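Local structure of orotidine 5'-phosphate decarboxylase (Pyrococcus horikoshii, 2CZE) at residues I55-L60 with Y81-T86. The protein probably catalyses the decarboxylation of orotidine 5'-monophosphate to uridine 5'-monophosphate, the last step of de novo UMP synthesis, as a homodimer. Sequence-based numbering, arbitrary orientation.
Sequences IADLKL and YVIVHT. With U5P (uridine-5'-monophosphate), chain C.
Ile55 touches both Tyr81 and Ile83, one branch for each: CG1 reaches the tyrosine ring at CD1, while CG2 meets Ile83 CG1 at 3.8 Å inside the barrel. Next, Ala56 is held through its backbone at both ends, donating from N to Tyr81 O (2.8 Å, nearly straight at 178°) and accepting at O from Ile83 N (3.0 Å). This is the parallel pairing of two neighbouring strands in a TIM barrel, joined through helix 64-76 as a beta-alpha-beta unit. Asp57 has CG anti to its own N (chi1 -171°), which lays the carboxylate across Ile83, with OD1 3.3 Å from the methyl CD1; OD2 pairs with Lys29. At Leu58 and Lys59 a beta bulge shifts the register by two residues, and Leu58 CD1 turns to the opposite side of the sheet, against Val82 CG1. Lys59, the proton donor of the active site, bends at chi2 and chi4, its CD lying 3.6 Å from His85 NE2; its NZ, whose place is less sure, is modelled within salt-bridge distance of Asp57 OD1. A methionine in its place, lacking the amine, would probably leave Asp57 OD1 without this partner and the site without its proton donor. Beyond the bulge, Leu60 O accepts from His85 N at 2.9 Å, and Leu60 CD1 packs on Val82 CG1. His85 NE2 bonds to Ala61 O of the second subunit, tying the segment 81-86 to the dimer interface. Chemically, Ile83 packs against the Asp57 carboxylate while Lys29 and Lys59 flank it, and Asp57 and Lys59 lie beside the pyrimidine of the bound UMP, probably near where the substrate's carboxylate leaves.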
# COMPACT_ATOMS: atom_id res chain seq x y z
N ILE A 55 -11.79 6.37 -8.31
CA ILE A 55 -10.42 6.53 -7.84
C ILE A 55 -10.07 5.27 -7.04
O ILE A 55 -10.82 4.89 -6.13
CB ILE A 55 -10.28 7.72 -6.87
CG1 ILE A 55 -10.60 9.04 -7.59
CG2 ILE A 55 -8.85 7.74 -6.28
CD1 ILE A 55 -10.77 10.23 -6.61
N ALA A 56 -8.96 4.61 -7.38
CA ALA A 56 -8.52 3.43 -6.64
C ALA A 56 -7.47 3.94 -5.67
O ALA A 56 -6.35 4.27 -6.09
CB ALA A 56 -7.90 2.39 -7.58
N ASP A 57 -7.84 4.03 -4.40
CA ASP A 57 -6.93 4.53 -3.36
C ASP A 57 -6.12 3.33 -2.88
O ASP A 57 -6.45 2.71 -1.87
CB ASP A 57 -7.73 5.13 -2.20
CG ASP A 57 -6.85 5.87 -1.19
OD1 ASP A 57 -5.61 5.91 -1.38
OD2 ASP A 57 -7.40 6.41 -0.20
N LEU A 58 -5.06 3.01 -3.61
CA LEU A 58 -4.23 1.86 -3.29
C LEU A 58 -3.04 2.21 -2.43
O LEU A 58 -2.43 1.32 -1.84
CB LEU A 58 -3.74 1.18 -4.58
CG LEU A 58 -4.77 0.90 -5.68
CD1 LEU A 58 -4.06 0.18 -6.86
CD2 LEU A 58 -5.90 0.03 -5.14
N LYS A 59 -2.68 3.49 -2.39
CA LYS A 59 -1.53 3.93 -1.61
C LYS A 59 -0.34 3.11 -2.04
O LYS A 59 0.42 2.64 -1.20
CB LYS A 59 -1.78 3.71 -0.11
CG LYS A 59 -2.88 4.57 0.51
CD LYS A 59 -2.45 6.02 0.57
CE LYS A 59 -3.39 6.83 1.42
NZ LYS A 59 -4.78 6.75 0.90
N LEU A 60 -0.18 2.91 -3.35
CA LEU A 60 0.93 2.10 -3.84
C LEU A 60 2.24 2.62 -3.27
O LEU A 60 2.51 3.82 -3.28
CB LEU A 60 0.96 2.11 -5.37
CG LEU A 60 -0.24 1.41 -6.02
CD1 LEU A 60 0.01 1.30 -7.53
CD2 LEU A 60 -0.44 0.01 -5.41
N TYR A 81 -8.27 6.78 -11.81
CA TYR A 81 -7.11 7.35 -11.12
C TYR A 81 -6.60 6.35 -10.09
O TYR A 81 -7.37 5.56 -9.54
CB TYR A 81 -7.48 8.64 -10.38
CG TYR A 81 -8.23 9.66 -11.19
CD1 TYR A 81 -9.62 9.64 -11.27
CD2 TYR A 81 -7.54 10.64 -11.92
CE1 TYR A 81 -10.32 10.57 -12.07
CE2 TYR A 81 -8.22 11.56 -12.71
CZ TYR A 81 -9.60 11.52 -12.78
OH TYR A 81 -10.26 12.42 -13.60
N VAL A 82 -5.29 6.39 -9.83
CA VAL A 82 -4.68 5.53 -8.81
C VAL A 82 -3.88 6.41 -7.88
O VAL A 82 -3.09 7.25 -8.32
CB VAL A 82 -3.75 4.44 -9.44
CG1 VAL A 82 -2.90 3.78 -8.35
CG2 VAL A 82 -4.59 3.37 -10.13
N ILE A 83 -4.10 6.25 -6.58
CA ILE A 83 -3.37 7.03 -5.58
C ILE A 83 -2.08 6.27 -5.24
O ILE A 83 -2.10 5.06 -4.98
CB ILE A 83 -4.21 7.24 -4.30
CG1 ILE A 83 -5.44 8.10 -4.63
CG2 ILE A 83 -3.37 7.93 -3.21
CD1 ILE A 83 -6.32 8.42 -3.42
N VAL A 84 -0.97 7.00 -5.28
CA VAL A 84 0.34 6.44 -5.00
C VAL A 84 1.07 7.29 -3.97
O VAL A 84 0.90 8.51 -3.92
CB VAL A 84 1.19 6.38 -6.30
CG1 VAL A 84 0.49 5.51 -7.32
CG2 VAL A 84 1.39 7.79 -6.88
N HIS A 85 1.88 6.64 -3.14
CA HIS A 85 2.65 7.37 -2.15
C HIS A 85 3.83 8.03 -2.85
O HIS A 85 4.29 7.54 -3.89
CB HIS A 85 3.17 6.43 -1.08
CG HIS A 85 2.30 6.37 0.13
ND1 HIS A 85 2.10 7.45 0.96
CD2 HIS A 85 1.59 5.35 0.66
CE1 HIS A 85 1.30 7.10 1.95
NE2 HIS A 85 0.98 5.83 1.79
N THR A 86 4.32 9.12 -2.28
CA THR A 86 5.47 9.82 -2.83
C THR A 86 6.75 9.39 -2.10
O THR A 86 7.84 9.38 -2.69
CB THR A 86 5.33 11.37 -2.68
OG1 THR A 86 4.10 11.81 -3.28
CG2 THR A 86 6.50 12.07 -3.38
N1 U5P C . -7.46 8.35 3.46
C2 U5P C . -7.50 9.13 4.62
N3 U5P C . -6.44 9.99 4.91
C4 U5P C . -5.33 10.07 4.06
C5 U5P C . -5.28 9.28 2.91
C6 U5P C . -6.34 8.43 2.61
O2 U5P C . -8.46 9.07 5.39
O4 U5P C . -4.41 10.84 4.32
C1' U5P C . -8.61 7.51 3.06
C2' U5P C . -9.04 6.53 4.15
O2' U5P C . -8.31 5.31 3.99
C3' U5P C . -10.50 6.29 3.74
C4' U5P C . -10.92 7.70 3.32
O3' U5P C . -10.58 5.39 2.63
O4' U5P C . -9.74 8.35 2.80
C5' U5P C . -11.42 8.49 4.54
O5' U5P C . -12.62 7.87 5.01
P U5P C . -13.44 8.41 6.28
O1P U5P C . -14.33 7.35 6.79
O2P U5P C . -14.23 9.72 5.80
O3P U5P C . -12.36 8.89 7.38
O HOH W 1 4.92 4.26 -4.80